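Hypothetical protein HI1011 (Haemophilus influenzae, PDB 1YZY) catalyses the ATP-dependent phosphorylation of 3-oxo-tetronate to 3-oxo-tetronate 4-phosphate, as a member of the four-carbon acid sugar kinase family. Local coordinates at residues C74-F79 with A225-R230; S83-T88 with D157-G162; A99-L104 with Y191-V196; F108-P113 with E205-A210; G165-A170 with Q180-E185. All coordinates share one frame; numbering follows the deposited sequence.

Contact 1 (C74-F79 with A225-R230); sequences CTQFYF and AYMAAR
Tyr-78, on strand 77-80, and Met-227, on helix 221-232, mark the nearest backbone approach of 74-79 and 225-230, with their CA atoms 10.3 Å apart, a gap bridged by side chains. Met-227 supplies the whole helix side of the bridge. Its SD lies beside the Tyr-78 ring and almost in the ring plane, 5.0 Å from the centroid and 87° off the normal. The sulfur therefore meets the CD1-CE1 edge, not the pi face, with CE1 at 3.8 Å from SD in an edge-on Met-aromatic contact. The bend at the end of the methionine (chi3 78°) turns CE away from this ring and brings it to the amide of Gln-76, where CE lies 3.6 Å from NE2. Gln-76 reaches that point on an extended chain, with CG anti to the backbone N (chi1 -179°). Helix 221-232 follows strand 216-219, which lies parallel to and next to 77-80, so the contact belongs to the strand-turn-helix layering of the sugar-binding domain. Met-227 and Tyr-78 also touch Val-217 of that neighbouring strand. The polar ends of the two strand-side residues are held by backbone carbonyls: Tyr-78 OH bonds to Gly-220 O in the turn before the helix, and Gln-76 NE2 to Phe-214 O. The first bond anchors the tip of the phenol and the second orients the amide, while the thioether and its methyl fill the interval between them.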
# COMPACT_ATOMS: atom_id res chain seq x y z
N CYS A 74 -8.84 -5.51 -16.84
CA CYS A 74 -7.54 -6.16 -16.69
C CYS A 74 -7.30 -7.45 -17.47
O CYS A 74 -8.17 -8.33 -17.49
CB CYS A 74 -7.36 -6.40 -15.19
SG CYS A 74 -7.33 -4.89 -14.18
N THR A 75 -6.14 -7.56 -18.11
CA THR A 75 -5.81 -8.76 -18.89
C THR A 75 -4.64 -9.56 -18.31
O THR A 75 -4.42 -10.71 -18.70
CB THR A 75 -5.56 -8.46 -20.40
OG1 THR A 75 -4.45 -7.57 -20.57
CG2 THR A 75 -6.80 -7.84 -21.02
N GLN A 76 -3.91 -8.96 -17.38
CA GLN A 76 -2.79 -9.64 -16.75
C GLN A 76 -2.96 -9.51 -15.24
O GLN A 76 -3.24 -8.43 -14.75
CB GLN A 76 -1.46 -9.04 -17.20
CG GLN A 76 -0.26 -9.75 -16.57
CD GLN A 76 1.07 -9.36 -17.20
OE1 GLN A 76 1.27 -8.22 -17.62
NE2 GLN A 76 1.99 -10.31 -17.25
N PHE A 77 -2.74 -10.60 -14.51
CA PHE A 77 -2.93 -10.58 -13.07
C PHE A 77 -1.69 -10.81 -12.25
O PHE A 77 -0.80 -11.57 -12.64
CB PHE A 77 -4.05 -11.55 -12.70
CG PHE A 77 -5.30 -11.32 -13.49
CD1 PHE A 77 -6.27 -10.42 -13.04
CD2 PHE A 77 -5.45 -11.90 -14.75
CE1 PHE A 77 -7.36 -10.10 -13.83
CE2 PHE A 77 -6.53 -11.58 -15.56
CZ PHE A 77 -7.49 -10.68 -15.10
N TYR A 78 -1.66 -10.17 -11.08
CA TYR A 78 -0.53 -10.24 -10.18
C TYR A 78 -0.99 -10.46 -8.75
O TYR A 78 -1.64 -9.59 -8.17
CB TYR A 78 0.24 -8.93 -10.27
CG TYR A 78 1.61 -8.92 -9.62
CD1 TYR A 78 2.76 -8.86 -10.40
CD2 TYR A 78 1.75 -8.95 -8.24
CE1 TYR A 78 4.03 -8.84 -9.83
CE2 TYR A 78 3.03 -8.93 -7.65
CZ TYR A 78 4.16 -8.88 -8.45
OH TYR A 78 5.42 -8.86 -7.90
N PHE A 79 -0.67 -11.62 -8.18
CA PHE A 79 -1.01 -11.95 -6.81
C PHE A 79 0.16 -11.47 -5.95
O PHE A 79 1.22 -12.08 -5.93
CB PHE A 79 -1.22 -13.46 -6.66
CG PHE A 79 -1.45 -13.92 -5.24
CD1 PHE A 79 -1.97 -13.05 -4.28
CD2 PHE A 79 -1.12 -15.21 -4.85
CE1 PHE A 79 -2.15 -13.46 -2.97
CE2 PHE A 79 -1.29 -15.63 -3.55
CZ PHE A 79 -1.81 -14.76 -2.60
N ALA A 225 7.37 -3.92 -9.77
CA ALA A 225 8.06 -2.67 -10.09
C ALA A 225 8.75 -2.74 -11.45
O ALA A 225 8.65 -1.82 -12.26
CB ALA A 225 9.09 -2.37 -9.02
N TYR A 226 9.47 -3.84 -11.69
CA TYR A 226 10.16 -4.02 -12.95
C TYR A 226 9.23 -4.30 -14.10
O TYR A 226 9.58 -4.04 -15.26
CB TYR A 226 11.27 -5.06 -12.82
CG TYR A 226 12.50 -4.44 -12.20
CD1 TYR A 226 12.72 -4.51 -10.83
CD2 TYR A 226 13.38 -3.69 -12.97
CE1 TYR A 226 13.79 -3.84 -10.23
CE2 TYR A 226 14.44 -3.01 -12.38
CZ TYR A 226 14.64 -3.09 -11.02
OH TYR A 226 15.69 -2.40 -10.45
N MET A 227 8.05 -4.83 -13.80
CA MET A 227 7.04 -5.08 -14.82
C MET A 227 6.44 -3.74 -15.26
O MET A 227 6.05 -3.57 -16.41
CB MET A 227 5.94 -6.00 -14.28
CG MET A 227 6.42 -7.39 -13.96
SD MET A 227 5.07 -8.45 -13.46
CE MET A 227 4.34 -8.80 -15.05
N ALA A 228 6.30 -2.83 -14.31
CA ALA A 228 5.78 -1.49 -14.59
C ALA A 228 6.83 -0.74 -15.43
O ALA A 228 6.49 -0.12 -16.43
CB ALA A 228 5.54 -0.75 -13.28
N ALA A 229 8.09 -0.82 -15.01
CA ALA A 229 9.18 -0.16 -15.74
C ALA A 229 9.29 -0.66 -17.17
O ALA A 229 9.63 0.10 -18.07
CB ALA A 229 10.52 -0.34 -15.00
N ARG A 230 9.05 -1.95 -17.39
CA ARG A 230 9.13 -2.48 -18.76
C ARG A 230 7.94 -1.97 -19.58
O ARG A 230 8.12 -1.50 -20.70
CB ARG A 230 9.14 -4.02 -18.77
CG ARG A 230 9.57 -4.60 -20.12
CD ARG A 230 9.35 -6.11 -20.22
NE ARG A 230 7.93 -6.44 -20.33
CZ ARG A 230 7.28 -6.58 -21.48
NH1 ARG A 230 7.91 -6.45 -22.64
NH2 ARG A 230 5.98 -6.82 -21.47

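Contact 2 (S83-T88 with D157-G162); sequences STFDST and DAQAKG
Gln-159, in segment 157-162, reaches Ser-87 in the loop between strand 77-80 and helix 93-104, and its amide carries nearly all of the contact. The hydrogen bond between them runs from NE2 of Gln-159 to OG of Ser-87, 3.1 Å long and nearly straight at 166°. Ser-87 OG lies practically in the amide plane, so the N-H points directly at the oxygen. Ser-87 in turn donates from OG to Phe-85 O at 2.7 Å, close to the direction of the carbonyl. Its chi1 of 51° sets OG between the backbone N and the carbonyl carbon, from where it reaches back to Phe-85 O. A second short bond, from Thr-84 OG1 to the syn side of Asp-86 OD1 at 2.6 Å, braces the same loop. Two further approaches are not hydrogen bonds. Thr-88 O lies 3.1 Å from Gln-159 NE2, but at a poor angle, and the Phe-85 ring comes within 4.5 Å of NE2 through CE2, obliquely. On its other arm Gln-159 takes the backbone N-H of Gly-94, at the start of helix 93-104, with OE1. The amide therefore has a defined flip. Bonds run from amide N-H through hydroxyl to carbonyl, so the buried Ser-87 hydroxyl accepts one bond and donates one, and Gln-159 joins the loop and the start of helix 93-104 to segment 157-162.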
# COMPACT_ATOMS: atom_id res chain seq x y z
N SER A 83 7.15 -9.85 1.16
CA SER A 83 8.49 -10.19 0.71
C SER A 83 9.17 -11.26 1.58
O SER A 83 10.22 -11.81 1.21
CB SER A 83 9.36 -8.93 0.59
OG SER A 83 9.60 -8.31 1.85
N THR A 84 8.58 -11.56 2.74
CA THR A 84 9.11 -12.59 3.64
C THR A 84 8.28 -13.87 3.52
O THR A 84 8.39 -14.79 4.34
CB THR A 84 9.21 -12.12 5.10
OG1 THR A 84 8.16 -11.19 5.39
CG2 THR A 84 10.53 -11.43 5.33
N PHE A 85 7.45 -13.92 2.47
CA PHE A 85 6.61 -15.06 2.15
C PHE A 85 5.64 -15.47 3.27
O PHE A 85 5.21 -16.62 3.33
CB PHE A 85 7.50 -16.25 1.74
CG PHE A 85 6.89 -17.14 0.69
CD1 PHE A 85 6.71 -16.68 -0.61
CD2 PHE A 85 6.52 -18.45 1.00
CE1 PHE A 85 6.16 -17.51 -1.59
CE2 PHE A 85 5.96 -19.28 0.01
CZ PHE A 85 5.79 -18.81 -1.27
N ASP A 86 5.24 -14.50 4.10
CA ASP A 86 4.32 -14.73 5.23
C ASP A 86 3.18 -15.70 4.94
O ASP A 86 2.30 -15.40 4.13
CB ASP A 86 3.74 -13.40 5.72
CG ASP A 86 4.81 -12.44 6.17
OD1 ASP A 86 5.76 -12.24 5.40
OD2 ASP A 86 4.71 -11.89 7.29
N SER A 87 3.20 -16.83 5.64
CA SER A 87 2.21 -17.90 5.48
C SER A 87 2.52 -19.06 6.43
O SER A 87 3.38 -18.95 7.31
CB SER A 87 2.24 -18.40 4.03
OG SER A 87 3.56 -18.73 3.61
N THR A 88 1.75 -20.14 6.30
CA THR A 88 1.92 -21.37 7.07
C THR A 88 1.58 -22.52 6.12
O THR A 88 1.30 -22.29 4.94
CB THR A 88 0.98 -21.47 8.30
OG1 THR A 88 -0.38 -21.53 7.87
CG2 THR A 88 1.18 -20.28 9.24
N ASP A 157 5.54 -25.78 -1.41
CA ASP A 157 5.08 -27.17 -1.54
C ASP A 157 4.20 -27.61 -0.38
O ASP A 157 3.31 -28.44 -0.55
CB ASP A 157 6.28 -28.12 -1.65
CG ASP A 157 6.85 -28.22 -3.06
OD1 ASP A 157 6.30 -27.62 -4.01
OD2 ASP A 157 7.86 -28.93 -3.21
N ALA A 158 4.50 -27.10 0.80
CA ALA A 158 3.74 -27.43 2.00
C ALA A 158 2.27 -27.01 1.90
O ALA A 158 1.38 -27.75 2.33
CB ALA A 158 4.37 -26.77 3.20
N GLN A 159 2.02 -25.86 1.28
CA GLN A 159 0.67 -25.31 1.14
C GLN A 159 0.07 -25.33 -0.25
O GLN A 159 -1.02 -24.78 -0.46
CB GLN A 159 0.67 -23.86 1.63
CG GLN A 159 1.88 -23.17 1.01
CD GLN A 159 2.00 -21.73 1.39
OE1 GLN A 159 1.38 -20.87 0.77
NE2 GLN A 159 2.82 -21.45 2.39
N ALA A 160 0.76 -25.91 -1.22
CA ALA A 160 0.24 -25.94 -2.58
C ALA A 160 -0.22 -27.32 -3.03
O ALA A 160 0.14 -28.34 -2.44
CB ALA A 160 1.28 -25.39 -3.55
N LYS A 161 -1.08 -27.35 -4.05
CA LYS A 161 -1.59 -28.60 -4.61
C LYS A 161 -0.60 -29.17 -5.63
O LYS A 161 -0.66 -30.36 -5.96
CB LYS A 161 -2.95 -28.37 -5.29
CG LYS A 161 -4.15 -28.94 -4.55
CD LYS A 161 -4.56 -28.08 -3.36
CE LYS A 161 -5.68 -28.73 -2.56
NZ LYS A 161 -5.21 -29.92 -1.77
N GLY A 162 0.26 -28.31 -6.17
CA GLY A 162 1.25 -28.73 -7.15
C GLY A 162 2.68 -28.72 -6.63
O GLY A 162 2.90 -28.60 -5.41

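Contact 3 (A99-L104 with Y191-V196); sequences ALLDEL and YRYAVV
Arg-192, in segment 191-196, stretches across Leu-101 to reach Asp-102 on helix 93-104. Its CB sits over the centre of the Tyr-193 ring, 3.8 Å above the plane. A chi1 of -167° swings CG to the side opposite N, and the chain continues extended to NE, directed at the helix. CG is 3.9 Å from Leu-101 CD1, and the same methyl then lies over one face of the guanidinium, with NE 3.5 Å from CD1. At the far end NH1 approaches Leu-101 CB at 3.3 Å and makes a salt bridge to Asp-102 OD1 at 3.1 Å. Only OD1 and NH1 come together, with the carboxylate and guanidinium planes 41° apart, so this is not a flat two-pronged pair. Asp-98, one turn earlier, supplies a second carboxylate to NE, which probably favours the charged arginine. Leu-101 CD1 serves Tyr-193 as well, touching the ring edge at CE2, 3.9 Å away, while Tyr-193 OH bonds to Asp-98 OD1 and Gly-162 N. Strand 193-196 lies in the middle of a small parallel sheet between 109-111 and 164-167; helix 93-104 packs beside Arg-192 and Tyr-193, with helix 55-71 lying against Ala-99, Glu-103 and Leu-104.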
# COMPACT_ATOMS: atom_id res chain seq x y z
N ALA A 99 -6.17 -21.45 -6.86
CA ALA A 99 -7.53 -21.05 -7.20
C ALA A 99 -7.49 -20.11 -8.40
O ALA A 99 -8.30 -20.24 -9.32
CB ALA A 99 -8.18 -20.36 -6.01
N LEU A 100 -6.53 -19.19 -8.39
CA LEU A 100 -6.36 -18.23 -9.48
C LEU A 100 -5.97 -18.94 -10.77
O LEU A 100 -6.48 -18.61 -11.85
CB LEU A 100 -5.32 -17.18 -9.11
CG LEU A 100 -5.68 -16.25 -7.95
CD1 LEU A 100 -4.56 -15.24 -7.68
CD2 LEU A 100 -6.98 -15.54 -8.25
N LEU A 101 -5.03 -19.88 -10.66
CA LEU A 101 -4.58 -20.65 -11.81
C LEU A 101 -5.74 -21.42 -12.42
O LEU A 101 -5.91 -21.44 -13.63
CB LEU A 101 -3.46 -21.61 -11.42
CG LEU A 101 -2.05 -21.02 -11.33
CD1 LEU A 101 -1.10 -22.03 -10.71
CD2 LEU A 101 -1.56 -20.59 -12.71
N ASP A 102 -6.53 -22.05 -11.55
CA ASP A 102 -7.69 -22.81 -11.99
C ASP A 102 -8.69 -21.94 -12.74
O ASP A 102 -9.13 -22.28 -13.84
CB ASP A 102 -8.38 -23.45 -10.79
CG ASP A 102 -7.59 -24.60 -10.22
OD1 ASP A 102 -6.82 -25.24 -10.97
OD2 ASP A 102 -7.75 -24.87 -9.01
N GLU A 103 -9.08 -20.84 -12.11
CA GLU A 103 -10.04 -19.92 -12.72
C GLU A 103 -9.57 -19.43 -14.08
O GLU A 103 -10.37 -19.29 -15.01
CB GLU A 103 -10.29 -18.74 -11.78
CG GLU A 103 -11.11 -17.60 -12.36
CD GLU A 103 -12.51 -18.00 -12.81
OE1 GLU A 103 -13.13 -18.87 -12.15
OE2 GLU A 103 -12.99 -17.43 -13.81
N LEU A 104 -8.27 -19.21 -14.19
CA LEU A 104 -7.66 -18.72 -15.42
C LEU A 104 -7.40 -19.75 -16.53
O LEU A 104 -7.12 -19.37 -17.67
CB LEU A 104 -6.37 -17.97 -15.11
CG LEU A 104 -6.52 -16.53 -14.59
CD1 LEU A 104 -5.23 -16.06 -13.96
CD2 LEU A 104 -6.93 -15.62 -15.74
N TYR A 191 6.17 -29.18 -13.02
CA TYR A 191 6.11 -28.12 -12.02
C TYR A 191 4.99 -27.15 -12.37
O TYR A 191 4.80 -26.81 -13.53
CB TYR A 191 7.45 -27.39 -11.95
CG TYR A 191 8.57 -28.18 -11.34
CD1 TYR A 191 8.57 -28.47 -9.97
CD2 TYR A 191 9.63 -28.65 -12.11
CE1 TYR A 191 9.60 -29.19 -9.39
CE2 TYR A 191 10.68 -29.37 -11.54
CZ TYR A 191 10.65 -29.64 -10.18
OH TYR A 191 11.66 -30.38 -9.61
N ARG A 192 4.26 -26.73 -11.34
CA ARG A 192 3.14 -25.80 -11.51
C ARG A 192 3.57 -24.36 -11.19
O ARG A 192 2.93 -23.39 -11.63
CB ARG A 192 1.97 -26.23 -10.61
CG ARG A 192 0.64 -25.55 -10.88
CD ARG A 192 -0.46 -26.12 -9.99
NE ARG A 192 -1.77 -25.47 -10.15
CZ ARG A 192 -2.54 -25.56 -11.23
NH1 ARG A 192 -3.71 -24.94 -11.25
NH2 ARG A 192 -2.14 -26.23 -12.30
N TYR A 193 4.63 -24.22 -10.40
CA TYR A 193 5.18 -22.91 -10.03
C TYR A 193 6.70 -22.97 -10.10
O TYR A 193 7.31 -24.04 -9.96
CB TYR A 193 4.79 -22.51 -8.60
CG TYR A 193 3.60 -23.24 -8.04
CD1 TYR A 193 3.78 -24.33 -7.19
CD2 TYR A 193 2.30 -22.86 -8.38
CE1 TYR A 193 2.69 -25.03 -6.70
CE2 TYR A 193 1.20 -23.55 -7.89
CZ TYR A 193 1.41 -24.64 -7.05
OH TYR A 193 0.33 -25.34 -6.58
N ALA A 194 7.31 -21.79 -10.23
CA ALA A 194 8.76 -21.69 -10.32
C ALA A 194 9.32 -20.51 -9.55
O ALA A 194 8.99 -19.37 -9.84
CB ALA A 194 9.17 -21.57 -11.78
N VAL A 195 10.15 -20.82 -8.56
CA VAL A 195 10.84 -19.80 -7.77
C VAL A 195 11.98 -19.33 -8.69
O VAL A 195 12.50 -20.10 -9.50
CB VAL A 195 11.44 -20.41 -6.46
CG1 VAL A 195 12.30 -19.38 -5.72
CG2 VAL A 195 10.33 -20.90 -5.56
N VAL A 196 12.31 -18.04 -8.63
CA VAL A 196 13.38 -17.51 -9.45
C VAL A 196 14.32 -16.69 -8.57
O VAL A 196 13.88 -15.84 -7.78
CB VAL A 196 12.83 -16.63 -10.61
CG1 VAL A 196 13.97 -16.19 -11.53
CG2 VAL A 196 11.79 -17.39 -11.42

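Contact 4 (F108-P113 with E205-A210); sequences FTVITP and EVLAEA
An alpha-helix laid against a short parallel sheet sets the scene: Leu-207 of helix 202-210 packs onto Val-110 and Thr-112 of segment 108-113. The nearest backbones, at Val-110 and Leu-207, stay 9.2 Å apart between CA atoms, and the leucine fills the space with its two methyls divided between two partners. CD2 meets Thr-112 CG2 tip to tip at 3.7 Å, the tightest touch of the pair of segments. CD1 reaches Val-110 CG1 more loosely, at 4.4 Å. A chi1 near 180° (-176°) in Leu-207 directs both methyls out from the helix toward the strand. In Thr-112 it is the hydroxyl that takes the anti position (chi1 176°), leaving the methyl to face the leucine, so the threonine enters the contact by its apolar branch. Val-196, on the adjoining strand, and Phe-183, on helix 176-188, also touch Leu-207, and Leu-223 of helix 221-232 touches Thr-112. The backbone of Thr-112 is bonded to Gly-220 and that of Ile-111 to Ala-194, which places this segment between two groups of parallel strands. Such aliphatic layering of helix on strand is the usual core of an alpha/beta domain.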
# COMPACT_ATOMS: atom_id res chain seq x y z
N PHE A 108 0.83 -22.75 -14.92
CA PHE A 108 2.19 -22.41 -14.51
C PHE A 108 2.29 -20.92 -14.17
O PHE A 108 1.66 -20.09 -14.81
CB PHE A 108 3.19 -22.77 -15.63
CG PHE A 108 4.63 -22.66 -15.22
CD1 PHE A 108 5.17 -23.51 -14.26
CD2 PHE A 108 5.46 -21.69 -15.78
CE1 PHE A 108 6.50 -23.40 -13.86
CE2 PHE A 108 6.80 -21.57 -15.38
CZ PHE A 108 7.31 -22.43 -14.43
N THR A 109 3.11 -20.61 -13.17
CA THR A 109 3.32 -19.22 -12.75
C THR A 109 4.65 -19.15 -12.01
O THR A 109 5.27 -20.18 -11.75
CB THR A 109 2.16 -18.71 -11.84
OG1 THR A 109 2.28 -17.29 -11.64
CG2 THR A 109 2.19 -19.39 -10.47
N VAL A 110 5.11 -17.93 -11.70
CA VAL A 110 6.36 -17.72 -10.96
C VAL A 110 6.14 -17.24 -9.53
O VAL A 110 5.10 -16.68 -9.20
CB VAL A 110 7.30 -16.71 -11.68
CG1 VAL A 110 7.55 -17.16 -13.10
CG2 VAL A 110 6.71 -15.30 -11.64
N ILE A 111 7.15 -17.43 -8.69
CA ILE A 111 7.10 -17.03 -7.29
C ILE A 111 8.35 -16.22 -6.99
O ILE A 111 9.46 -16.71 -7.21
CB ILE A 111 7.05 -18.28 -6.38
CG1 ILE A 111 5.72 -19.01 -6.57
CG2 ILE A 111 7.34 -17.92 -4.93
CD1 ILE A 111 5.64 -20.29 -5.81
N THR A 112 8.19 -15.00 -6.49
CA THR A 112 9.34 -14.19 -6.15
C THR A 112 9.09 -13.01 -5.23
O THR A 112 8.56 -11.99 -5.65
CB THR A 112 10.12 -13.70 -7.41
OG1 THR A 112 11.18 -12.82 -7.01
CG2 THR A 112 9.20 -12.97 -8.38
N PRO A 113 9.37 -13.19 -3.93
CA PRO A 113 9.19 -12.13 -2.94
C PRO A 113 10.44 -11.26 -2.78
O PRO A 113 10.70 -10.67 -1.73
CB PRO A 113 9.12 -12.92 -1.63
CG PRO A 113 9.91 -14.16 -1.91
CD PRO A 113 9.42 -14.50 -3.28
N GLU A 205 14.67 -7.54 -13.48
CA GLU A 205 14.53 -6.88 -14.77
C GLU A 205 14.45 -7.96 -15.87
O GLU A 205 13.72 -7.82 -16.85
CB GLU A 205 15.73 -5.96 -14.96
CG GLU A 205 15.67 -5.02 -16.16
CD GLU A 205 16.76 -3.95 -16.10
OE1 GLU A 205 16.68 -2.98 -16.88
OE2 GLU A 205 17.69 -4.07 -15.26
N VAL A 206 15.25 -9.01 -15.71
CA VAL A 206 15.28 -10.14 -16.65
C VAL A 206 13.96 -10.91 -16.55
O VAL A 206 13.33 -11.22 -17.56
CB VAL A 206 16.46 -11.10 -16.32
CG1 VAL A 206 16.33 -12.40 -17.12
CG2 VAL A 206 17.79 -10.43 -16.63
N LEU A 207 13.57 -11.25 -15.32
CA LEU A 207 12.32 -11.97 -15.06
C LEU A 207 11.13 -11.19 -15.60
O LEU A 207 10.27 -11.76 -16.26
CB LEU A 207 12.14 -12.23 -13.55
CG LEU A 207 10.92 -13.07 -13.16
CD1 LEU A 207 10.92 -14.38 -13.94
CD2 LEU A 207 10.92 -13.36 -11.67
N ALA A 208 11.10 -9.89 -15.32
CA ALA A 208 10.03 -9.01 -15.79
C ALA A 208 9.80 -9.18 -17.28
O ALA A 208 8.66 -9.22 -17.75
CB ALA A 208 10.37 -7.56 -15.48
N GLU A 209 10.90 -9.26 -18.02
CA GLU A 209 10.87 -9.44 -19.47
C GLU A 209 10.41 -10.85 -19.82
O GLU A 209 9.67 -11.05 -20.79
CB GLU A 209 12.26 -9.17 -20.04
CG GLU A 209 12.26 -8.28 -21.28
CD GLU A 209 12.41 -9.07 -22.56
OE1 GLU A 209 13.55 -9.51 -22.85
OE2 GLU A 209 11.40 -9.23 -23.28
N ALA A 210 10.87 -11.83 -19.04
CA ALA A 210 10.52 -13.23 -19.27
C ALA A 210 9.02 -13.51 -19.05
O ALA A 210 8.40 -14.27 -19.81
CB ALA A 210 11.38 -14.13 -18.37

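Contact 5 (G165-A170 with Q180-E185); sequences GLVAYA and QECFAE
Val-167, the last residue of strand 164-167, presents one methyl each to Cys-182 and Phe-183 of helix 176-188. CG1 lies 4.1 Å from Cys-182 CB, and CG2 lies 3.7 Å from Phe-183 CE1. The valine's two methyls thus point to successive residues of the helix. Although the CB of Phe-183 starts out away from the strand, its ring turns back and crosses the valine at about a right angle, offering its CD1-CE1 side obliquely. A water joins the segments at a second place: it donates to Leu-166 O at 2.8 Å and to Glu-185 OE1 at 2.9 Å, so a strand carbonyl and a carboxylate share one bridge. Farther out, Phe-183 is backed by the ring of Phe-214 and by Leu-207 and Ala-210 of helix 202-210, while Val-167 also leans on Val-196 and Val-172. Ala-168 is the N-cap of helix 169-172, whose first residue, Tyr-169, bonds through its N to Asp-197 OD2. Strands 164-167 and 193-196 are parallel neighbours, and helix 176-188 lies between them in the chain and packs on 164-167: a beta-alpha-beta crossover of the sugar-binding domain.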
# COMPACT_ATOMS: atom_id res chain seq x y z
N GLY A 165 9.31 -25.55 -8.67
CA GLY A 165 10.64 -25.67 -9.25
C GLY A 165 11.53 -24.47 -8.98
O GLY A 165 11.18 -23.61 -8.18
N LEU A 166 12.69 -24.42 -9.63
CA LEU A 166 13.63 -23.30 -9.47
C LEU A 166 14.40 -23.03 -10.78
O LEU A 166 14.79 -23.91 -11.55
CB LEU A 166 14.65 -23.60 -8.37
CG LEU A 166 15.78 -22.58 -8.22
CD1 LEU A 166 15.26 -21.31 -7.58
CD2 LEU A 166 16.91 -23.14 -7.37
N VAL A 167 14.56 -21.73 -11.01
CA VAL A 167 15.30 -21.08 -12.08
C VAL A 167 16.51 -20.50 -11.39
O VAL A 167 16.38 -19.37 -10.92
CB VAL A 167 14.55 -19.99 -12.88
CG1 VAL A 167 15.43 -19.48 -14.04
CG2 VAL A 167 13.21 -20.54 -13.42
N ALA A 168 17.63 -21.21 -11.27
CA ALA A 168 18.76 -20.66 -10.55
C ALA A 168 19.44 -19.42 -11.12
O ALA A 168 19.30 -19.10 -12.30
CB ALA A 168 19.76 -21.79 -10.37
N TYR A 169 20.15 -18.73 -10.24
CA TYR A 169 20.90 -17.52 -10.55
C TYR A 169 21.69 -17.67 -11.85
O TYR A 169 21.58 -16.85 -12.76
CB TYR A 169 21.86 -17.23 -9.39
CG TYR A 169 22.93 -16.19 -9.67
CD1 TYR A 169 22.63 -14.83 -9.64
CD2 TYR A 169 24.24 -16.58 -9.98
CE1 TYR A 169 23.61 -13.87 -9.90
CE2 TYR A 169 25.22 -15.63 -10.24
CZ TYR A 169 24.91 -14.28 -10.20
OH TYR A 169 25.88 -13.34 -10.43
N ALA A 170 22.50 -18.73 -11.91
CA ALA A 170 23.34 -19.02 -13.06
C ALA A 170 22.59 -18.94 -14.38
O ALA A 170 23.18 -18.60 -15.41
CB ALA A 170 23.98 -20.39 -12.89
N GLN A 180 13.02 -18.43 -20.11
CA GLN A 180 11.85 -19.03 -20.73
C GLN A 180 12.11 -20.49 -21.10
O GLN A 180 11.18 -21.30 -21.18
CB GLN A 180 11.43 -18.24 -21.97
CG GLN A 180 11.00 -16.83 -21.65
CD GLN A 180 10.65 -16.02 -22.88
OE1 GLN A 180 10.11 -14.93 -22.78
NE2 GLN A 180 10.96 -16.56 -24.06
N GLU A 181 13.36 -20.78 -21.43
CA GLU A 181 13.75 -22.13 -21.78
C GLU A 181 13.72 -22.96 -20.49
O GLU A 181 13.37 -24.13 -20.51
CB GLU A 181 15.15 -22.15 -22.42
CG GLU A 181 15.22 -21.47 -23.79
CD GLU A 181 16.61 -21.51 -24.44
OE1 GLU A 181 17.61 -21.91 -23.79
OE2 GLU A 181 16.70 -21.14 -25.63
N CYS A 182 14.12 -22.35 -19.38
CA CYS A 182 14.07 -23.03 -18.09
C CYS A 182 12.61 -23.20 -17.66
O CYS A 182 12.27 -24.16 -16.99
CB CYS A 182 14.84 -22.25 -17.03
SG CYS A 182 16.65 -22.22 -17.20
N PHE A 183 11.77 -22.21 -18.00
CA PHE A 183 10.34 -22.26 -17.68
C PHE A 183 9.73 -23.45 -18.42
O PHE A 183 8.90 -24.18 -17.88
CB PHE A 183 9.61 -20.99 -18.14
CG PHE A 183 9.79 -19.80 -17.24
CD1 PHE A 183 10.27 -19.92 -15.94
CD2 PHE A 183 9.47 -18.52 -17.70
CE1 PHE A 183 10.43 -18.80 -15.12
CE2 PHE A 183 9.63 -17.40 -16.89
CZ PHE A 183 10.11 -17.54 -15.60
N ALA A 184 10.10 -23.58 -19.69
CA ALA A 184 9.60 -24.66 -20.54
C ALA A 184 10.06 -26.02 -20.01
O ALA A 184 9.36 -27.03 -20.15
CB ALA A 184 10.08 -24.46 -21.96
N GLU A 185 11.25 -26.03 -19.42
CA GLU A 185 11.85 -27.23 -18.86
C GLU A 185 11.15 -27.62 -17.55
O GLU A 185 10.85 -28.79 -17.34
CB GLU A 185 13.34 -26.97 -18.64
CG GLU A 185 14.04 -27.82 -17.60
CD GLU A 185 15.28 -27.13 -17.05
OE1 GLU A 185 15.14 -26.38 -16.04
OE2 GLU A 185 16.38 -27.31 -17.62
O HOH W 1 15.48 -24.10 -14.22

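All five contacts lie in the sugar-binding domain, away from the annotated ATP sites. Contacts 3, 4 and 5 share the small parallel sheet 109-111, 193-196 and 164-167; Phe-183 of contact 5 touches Val-110 and Leu-207 of contact 4, merging their apolar cores. Contact 1 belongs to the other group of strands, with 77-80 beside 216-219, but meets contact 4 where helices 202-210 and 221-232 touch. Buried contacts 1, 4 and 5 rely on methyls, a thioether and rings, with a water bridge in 5. Contact 2, also buried, is chiefly polar and involves a loop without regular structure. Contact 3 is more exposed and carries the salt bridge; it meets contact 2 through Tyr-193 and segment 157-162.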